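Avidin-related protein 4/5 (Gallus gallus, PDB 2OF8) probably binds biotin and its derivatives with high affinity, as a tetrameric avidin-family protein, and here holds a biotin p-nitroanilide. Local coordinates at residues T19-N24 with T30-T35; F64-N69 with T75-Q80. The protein carries 2 engineered substitutions. All coordinates share one frame; numbering follows the deposited sequence.

Interaction 1 of 2, residues T19-N24 with T30-T35. With BNI (5-(2-oxo-hexahydro-thieno[3,4-D]imidazol-6-yl)-pentanoic acid (4-nitro-phenyl)-amide), chain C.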
loop_
_atom_site.group_PDB
_atom_site.type_symbol
_atom_site.label_atom_id
_atom_site.label_comp_id
_atom_site.label_asym_id
_atom_site.label_seq_id
_atom_site.Cartn_x
_atom_site.Cartn_y
_atom_site.Cartn_z
ATOM N N THR A 19 10.488 21.723 1.478
ATOM C CA THR A 19 10.688 22.898 0.662
ATOM C C THR A 19 10.966 22.429 -0.753
ATOM O O THR A 19 11.891 21.653 -0.979
ATOM C CB THR A 19 11.886 23.699 1.180
ATOM O OG1 THR A 19 11.693 24.015 2.565
ATOM C CG2 THR A 19 11.996 25.058 0.488
ATOM N N ILE A 20 10.144 22.872 -1.695
ATOM C CA ILE A 20 10.296 22.513 -3.094
ATOM C C ILE A 20 10.765 23.756 -3.852
ATOM O O ILE A 20 10.238 24.851 -3.666
ATOM C CB ILE A 20 8.974 21.946 -3.642
ATOM C CG1 ILE A 20 8.659 20.620 -2.934
ATOM C CG2 ILE A 20 9.047 21.745 -5.164
ATOM C CD1 ILE A 20 7.341 19.994 -3.294
ATOM N N ARG A 21 11.780 23.573 -4.690
ATOM C CA ARG A 21 12.360 24.664 -5.460
ATOM C C ARG A 21 11.607 24.809 -6.794
ATOM O O ARG A 21 10.487 24.317 -6.930
ATOM C CB ARG A 21 13.858 24.411 -5.669
ATOM C CG ARG A 21 14.682 24.280 -4.381
ATOM C CD ARG A 21 16.188 24.239 -4.635
ATOM N NE ARG A 21 16.995 24.101 -3.421
ATOM C CZ ARG A 21 17.170 22.972 -2.737
ATOM N NH1 ARG A 21 16.585 21.845 -3.119
ATOM N NH2 ARG A 21 17.935 22.967 -1.652
ATOM N N ALA A 22 12.200 25.509 -7.761
ATOM C CA ALA A 22 11.533 25.776 -9.029
ATOM C C ALA A 22 11.219 24.485 -9.770
ATOM O O ALA A 22 12.024 23.560 -9.795
ATOM C CB ALA A 22 12.383 26.678 -9.900
ATOM N N VAL A 23 10.036 24.442 -10.358
ATOM C CA VAL A 23 9.622 23.322 -11.189
ATOM C C VAL A 23 9.987 23.680 -12.629
ATOM O O VAL A 23 9.604 24.747 -13.119
ATOM C CB VAL A 23 8.107 23.083 -11.066
ATOM C CG1 VAL A 23 7.665 21.955 -11.963
ATOM C CG2 VAL A 23 7.733 22.793 -9.618
ATOM N N ASN A 24 10.739 22.818 -13.306
ATOM C CA ASN A 24 11.201 23.135 -14.659
ATOM C C ASN A 24 10.129 22.812 -15.703
ATOM O O ASN A 24 9.019 22.418 -15.351
ATOM C CB ASN A 24 12.572 22.500 -14.953
ATOM C CG ASN A 24 12.519 21.000 -15.181
ATOM O OD1 ASN A 24 11.454 20.405 -15.320
ATOM N ND2 ASN A 24 13.690 20.386 -15.238
ATOM N N THR A 30 13.414 19.755 -7.382
ATOM C CA THR A 30 14.190 19.293 -6.258
ATOM C C THR A 30 13.749 20.040 -5.015
ATOM O O THR A 30 12.927 20.948 -5.074
ATOM C CB THR A 30 15.686 19.446 -6.553
ATOM O OG1 THR A 30 16.448 18.657 -5.627
ATOM C CG2 THR A 30 16.150 20.891 -6.400
ATOM N N GLY A 31 14.274 19.626 -3.881
ATOM C CA GLY A 31 13.885 20.230 -2.634
ATOM C C GLY A 31 14.550 19.547 -1.471
ATOM O O GLY A 31 15.458 18.740 -1.627
ATOM N N THR A 32 14.087 19.893 -0.280
ATOM C CA THR A 32 14.551 19.270 0.944
ATOM C C THR A 32 13.364 18.878 1.796
ATOM O O THR A 32 12.269 19.419 1.672
ATOM C CB THR A 32 15.451 20.217 1.749
ATOM O OG1 THR A 32 14.701 21.375 2.125
ATOM C CG2 THR A 32 16.630 20.730 0.914
ATOM N N TYR A 33 13.613 17.927 2.681
ATOM C CA TYR A 33 12.580 17.345 3.519
ATOM C C TYR A 33 13.153 17.197 4.921
ATOM O O TYR A 33 14.188 16.562 5.098
ATOM C CB TYR A 33 12.155 15.976 2.966
ATOM C CG TYR A 33 10.786 15.519 3.418
ATOM C CD1 TYR A 33 10.576 15.023 4.700
ATOM C CD2 TYR A 33 9.698 15.574 2.562
ATOM C CE1 TYR A 33 9.310 14.603 5.111
ATOM C CE2 TYR A 33 8.437 15.159 2.961
ATOM C CZ TYR A 33 8.240 14.680 4.230
ATOM O OH TYR A 33 6.977 14.275 4.589
ATOM N N LEU A 34 12.478 17.782 5.905
ATOM C CA LEU A 34 12.823 17.646 7.313
ATOM C C LEU A 34 11.698 16.854 7.972
ATOM O O LEU A 34 10.619 17.387 8.236
ATOM C CB LEU A 34 13.000 19.010 7.980
ATOM C CG LEU A 34 13.559 18.940 9.405
ATOM C CD1 LEU A 34 14.937 18.323 9.443
ATOM C CD2 LEU A 34 13.590 20.335 10.024
ATOM N N THR A 35 11.921 15.562 8.163
ATOM C CA THR A 35 10.912 14.737 8.796
ATOM C C THR A 35 10.838 15.006 10.294
ATOM O O THR A 35 11.857 15.192 10.953
ATOM C CB THR A 35 11.119 13.242 8.509
ATOM O OG1 THR A 35 10.050 12.510 9.133
ATOM C CG2 THR A 35 12.455 12.688 9.053
HETATM C C1 BNI C . 13.201 6.397 8.644
HETATM C C10 BNI C . 13.575 7.606 7.776
HETATM C C9 BNI C . 12.576 8.751 7.905
HETATM C C8 BNI C . 11.198 8.353 7.396
HETATM C C7 BNI C . 10.150 9.384 7.760
HETATM C C2 BNI C . 8.729 8.954 7.239
HETATM C C6 BNI C . 6.782 8.826 5.619
HETATM C C4 BNI C . 7.547 9.780 7.826
HETATM C C5 BNI C . 6.360 9.628 6.856
HETATM C C3 BNI C . 6.846 11.863 7.142
HETATM O O2 BNI C . 12.764 6.537 9.783
HETATM O O3 BNI C . 6.767 13.114 7.026
HETATM N N1 BNI C . 6.026 10.996 6.549
HETATM N N2 BNI C . 7.756 11.216 7.860
HETATM S S1 BNI C . 8.556 9.183 5.432
HETATM N N17 BNI C . 13.290 5.170 8.127
HETATM C C18 BNI C . 13.070 3.930 8.668
HETATM C C20 BNI C . 14.003 2.868 8.465
HETATM C C21 BNI C . 13.746 1.573 9.037
HETATM C C22 BNI C . 12.544 1.350 9.834
HETATM C C23 BNI C . 11.611 2.417 10.040
HETATM C C24 BNI C . 11.862 3.699 9.472
HETATM N N25 BNI C . 12.303 -0.019 10.432
HETATM O O26 BNI C . 13.073 -0.918 10.257
HETATM O O27 BNI C . 11.332 -0.247 11.092
HETATM O O HOH W 1 12.555 21.729 4.030
HETATM O O HOH W 2 18.035 19.309 -2.602
HETATM O O HOH W 3 13.930 22.387 -8.583
#

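Interaction 2 of 2, residues F64-N69 with T75-Q80. With BNI (5-(2-oxo-hexahydro-thieno[3,4-D]imidazol-6-yl)-pentanoic acid (4-nitro-phenyl)-amide), chain C.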
loop_
_atom_site.group_PDB
_atom_site.type_symbol
_atom_site.label_atom_id
_atom_site.label_comp_id
_atom_site.label_asym_id
_atom_site.label_seq_id
_atom_site.Cartn_x
_atom_site.Cartn_y
_atom_site.Cartn_z
ATOM N N PHE A 64 7.670 12.077 -5.786
ATOM C CA PHE A 64 9.040 12.404 -5.447
ATOM C C PHE A 64 9.649 11.336 -4.557
ATOM O O PHE A 64 8.948 10.577 -3.882
ATOM C CB PHE A 64 9.192 13.832 -4.851
ATOM C CG PHE A 64 8.451 14.076 -3.556
ATOM C CD1 PHE A 64 9.043 13.816 -2.325
ATOM C CD2 PHE A 64 7.183 14.641 -3.574
ATOM C CE1 PHE A 64 8.372 14.083 -1.147
ATOM C CE2 PHE A 64 6.514 14.915 -2.395
ATOM C CZ PHE A 64 7.109 14.628 -1.182
ATOM N N THR A 65 10.978 11.303 -4.578
ATOM C CA THR A 65 11.803 10.414 -3.776
ATOM C C THR A 65 12.572 11.238 -2.759
ATOM O O THR A 65 13.159 12.257 -3.121
ATOM C CB THR A 65 12.809 9.687 -4.682
ATOM O OG1 THR A 65 12.109 8.874 -5.629
ATOM C CG2 THR A 65 13.702 8.753 -3.885
ATOM N N VAL A 66 12.579 10.786 -1.506
ATOM C CA VAL A 66 13.416 11.370 -0.472
ATOM C C VAL A 66 14.528 10.381 -0.147
ATOM O O VAL A 66 14.276 9.250 0.283
ATOM C CB VAL A 66 12.636 11.690 0.814
ATOM C CG1 VAL A 66 13.560 12.383 1.817
ATOM C CG2 VAL A 66 11.420 12.550 0.519
ATOM N N HIS A 67 15.768 10.818 -0.367
ATOM C CA HIS A 67 16.948 10.065 0.027
ATOM C C HIS A 67 17.327 10.531 1.429
ATOM O O HIS A 67 17.909 11.605 1.610
ATOM C CB HIS A 67 18.079 10.300 -0.984
ATOM C CG HIS A 67 19.445 9.951 -0.485
ATOM N ND1 HIS A 67 20.224 8.935 -0.994
ATOM C CD2 HIS A 67 20.195 10.557 0.462
ATOM C CE1 HIS A 67 21.390 8.928 -0.364
ATOM N NE2 HIS A 67 21.385 9.888 0.540
ATOM N N TRP A 68 16.974 9.746 2.439
ATOM C CA TRP A 68 17.279 10.121 3.813
ATOM C C TRP A 68 18.796 10.142 3.985
ATOM O O TRP A 68 19.480 9.190 3.634
ATOM C CB TRP A 68 16.615 9.162 4.806
ATOM C CG TRP A 68 15.141 9.109 4.598
ATOM C CD1 TRP A 68 14.432 8.071 4.079
ATOM C CD2 TRP A 68 14.197 10.174 4.803
ATOM N NE1 TRP A 68 13.103 8.401 3.979
ATOM C CE2 TRP A 68 12.932 9.689 4.412
ATOM C CE3 TRP A 68 14.283 11.479 5.306
ATOM C CZ2 TRP A 68 11.776 10.455 4.496
ATOM C CZ3 TRP A 68 13.129 12.246 5.392
ATOM C CH2 TRP A 68 11.892 11.731 4.995
ATOM N N ASN A 69 19.323 11.230 4.536
ATOM C CA ASN A 69 20.770 11.391 4.661
ATOM C C ASN A 69 21.326 10.776 5.935
ATOM O O ASN A 69 22.532 10.833 6.169
ATOM C CB ASN A 69 21.150 12.871 4.600
ATOM C CG ASN A 69 21.323 13.383 3.183
ATOM O OD1 ASN A 69 21.164 12.657 2.200
ATOM N ND2 ASN A 69 21.659 14.661 3.075
ATOM N N THR A 75 12.131 6.955 0.990
ATOM C CA THR A 75 10.676 7.089 0.861
ATOM C C THR A 75 10.308 7.662 -0.491
ATOM O O THR A 75 10.976 8.562 -0.986
ATOM C CB THR A 75 10.102 7.971 1.967
ATOM O OG1 THR A 75 10.467 7.388 3.218
ATOM C CG2 THR A 75 8.564 8.026 1.925
ATOM N N VAL A 76 9.223 7.154 -1.073
ATOM C CA VAL A 76 8.585 7.797 -2.211
ATOM C C VAL A 76 7.183 8.253 -1.808
ATOM O O VAL A 76 6.484 7.570 -1.057
ATOM C CB VAL A 76 8.530 6.891 -3.455
ATOM C CG1 VAL A 76 9.936 6.621 -3.981
ATOM C CG2 VAL A 76 7.801 5.581 -3.178
ATOM N N PHE A 77 6.806 9.426 -2.312
ATOM C CA PHE A 77 5.491 10.019 -2.127
ATOM C C PHE A 77 4.859 10.216 -3.497
ATOM O O PHE A 77 5.535 10.652 -4.437
ATOM C CB PHE A 77 5.579 11.409 -1.487
ATOM C CG PHE A 77 6.012 11.423 -0.049
ATOM C CD1 PHE A 77 7.351 11.299 0.286
ATOM C CD2 PHE A 77 5.097 11.627 0.975
ATOM C CE1 PHE A 77 7.772 11.357 1.615
ATOM C CE2 PHE A 77 5.520 11.689 2.311
ATOM C CZ PHE A 77 6.854 11.543 2.618
ATOM N N THR A 78 3.563 9.964 -3.608
ATOM C CA THR A 78 2.821 10.382 -4.791
ATOM C C THR A 78 1.482 10.945 -4.367
ATOM O O THR A 78 0.940 10.584 -3.324
ATOM C CB THR A 78 2.705 9.214 -5.785
ATOM O OG1 THR A 78 2.169 9.675 -7.032
ATOM C CG2 THR A 78 1.769 8.119 -5.287
ATOM N N GLY A 79 0.937 11.841 -5.166
ATOM C CA GLY A 79 -0.303 12.484 -4.799
ATOM C C GLY A 79 -0.741 13.491 -5.823
ATOM O O GLY A 79 -0.270 13.503 -6.962
ATOM N N GLN A 80 -1.655 14.346 -5.384
ATOM C CA GLN A 80 -2.242 15.358 -6.243
ATOM C C GLN A 80 -2.360 16.662 -5.463
ATOM O O GLN A 80 -2.625 16.658 -4.256
ATOM C CB GLN A 80 -3.607 14.877 -6.772
ATOM C CG GLN A 80 -4.220 15.779 -7.824
ATOM C CD GLN A 80 -5.435 15.208 -8.561
ATOM O OE1 GLN A 80 -5.970 15.890 -9.457
ATOM N NE2 GLN A 80 -5.872 14.022 -8.223
HETATM C C1 BNI C . 13.201 6.397 8.644
HETATM C C10 BNI C . 13.575 7.606 7.776
HETATM C C9 BNI C . 12.576 8.751 7.905
HETATM C C8 BNI C . 11.198 8.353 7.396
HETATM C C7 BNI C . 10.150 9.384 7.760
HETATM C C2 BNI C . 8.729 8.954 7.239
HETATM C C6 BNI C . 6.782 8.826 5.619
HETATM C C4 BNI C . 7.547 9.780 7.826
HETATM C C5 BNI C . 6.360 9.628 6.856
HETATM C C3 BNI C . 6.846 11.863 7.142
HETATM O O2 BNI C . 12.764 6.537 9.783
HETATM O O3 BNI C . 6.767 13.114 7.026
HETATM N N1 BNI C . 6.026 10.996 6.549
HETATM N N2 BNI C . 7.756 11.216 7.860
HETATM S S1 BNI C . 8.556 9.183 5.432
HETATM N N17 BNI C . 13.290 5.170 8.127
HETATM C C18 BNI C . 13.070 3.930 8.668
HETATM C C20 BNI C . 14.003 2.868 8.465
HETATM C C21 BNI C . 13.746 1.573 9.037
HETATM C C22 BNI C . 12.544 1.350 9.834
HETATM C C23 BNI C . 11.611 2.417 10.040
HETATM C C24 BNI C . 11.862 3.699 9.472
HETATM N N25 BNI C . 12.303 -0.019 10.432
HETATM O O26 BNI C . 13.073 -0.918 10.257
HETATM O O27 BNI C . 11.332 -0.247 11.092
#

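Interaction 1 of 2, residues T19-N24 with T30-T35
The guanidinium of Arg-21 lies slantwise against Thr-30, Gly-31 and Thr-32 of strand 28-34. NH1 comes 3.2 Å from CA of Gly-31 and also meets CG2 of Thr-30. NH2 touches CG2 of Thr-32. The chain from CG to NE is extended, and this carries the charged group across to the neighbouring strand, from Thr-30 toward Thr-32. A water bridges it to the strand: it accepts from NH1 and donates to the carbonyl O of Gly-31. The other flat group, the ring of Tyr-33, receives the ligand at its edge. Its OH donates to the ureido oxygen O3 of BNI at 2.7 Å, with O3 in the ring plane. Thr-35 OG1 accepts from BNI N2 at 2.9 Å in a nearly straight bond (173°). Thr-35 OG1 also bonds to Val-37.

The backbones pair as antiparallel strands. Thr-19 and Thr-32 form a hydrogen-bonded pair, with both N-to-O distances 2.9 Å. Arg-21 N adds a straight bond (177°) to Thr-30 O. The side chains of Thr-19 and Thr-32 stand side by side and point the same way. Their OG1 atoms share one water, 2.8 Å from Thr-19 OG1 and 2.9 Å from Thr-32 OG1. Thr-32 OG1 sits between its backbone N and carbonyl carbon (chi1 62°), which turns it toward this water and sends CG2 to Arg-21. An alanine here lacks both the hydroxyl and the methyl, so the water would probably be held less firmly and the Arg-21 guanidinium left freer to turn. Thr-19 OG1 is also bonded to Lys-9. The arrangement is a beta hairpin of the avidin barrel, with its second strand leading into the biotin site.

Interaction 2 of 2, residues F64-N69 with T75-Q80
Trp-68 NE1 donates to Thr-75 OG1 at 2.9 Å. The acceptor lies in the indole plane, at the ring edge, so the bond helps fix the tilt of the indole. Thr-75 OG1 also comes 3.4 Å from the ligand sulfur, BNI S1. Four backbone bonds join the strands in antiparallel pairs. Phe-64 and Phe-77 exchange two at 2.9 Å between N and O. Val-66 N to Thr-75 O is nearly straight (175°), and the return bond from Thr-75 N to Val-66 O is longer.

Packing follows on the face that carries Phe-64, Val-66, Thr-75 and Phe-77. CG of Phe-64 stands between its backbone N and carbonyl carbon (chi1 62°), which swings the ring over to Phe-77. The two rings are near parallel (18°) but slid apart, with centroids 4.8 Å apart. CB of Phe-77 makes a CH-pi contact over one face of Phe-64. The indole of Trp-68 lies between Val-66 CG1 on one face and BNI C9 on the other, with C9 3.6 Å above the plane. Apart from the backbone bonds and the indole N-H, the side chains meet mainly through apolar surfaces. This is consistent with a site for the thioether and alkyl chain of the bound biotin derivative, while Thr-75 satisfies the buried indole N-H.

In the fold
From the N terminus, interaction 1 comes first. It closes the turn between strands 17-20 and 28-34. Interaction 2 follows later and closes the loop between strands 61-67 and 74-83. The two are in series and neither crosses the other. Strand 47-53 separates the two hairpins in the eight-stranded antiparallel barrel, bonding to strand 28-34 on one side and strand 61-67 on the other. Inside the barrel the contacts touch directly: the Tyr-33 ring meets those of Trp-68 and Phe-77, and Thr-35 packs on Trp-68. Both reach the same ligand. Residues 64-69 and 75-80 also face a second subunit, where His-67 stacks on His-54 of that chain.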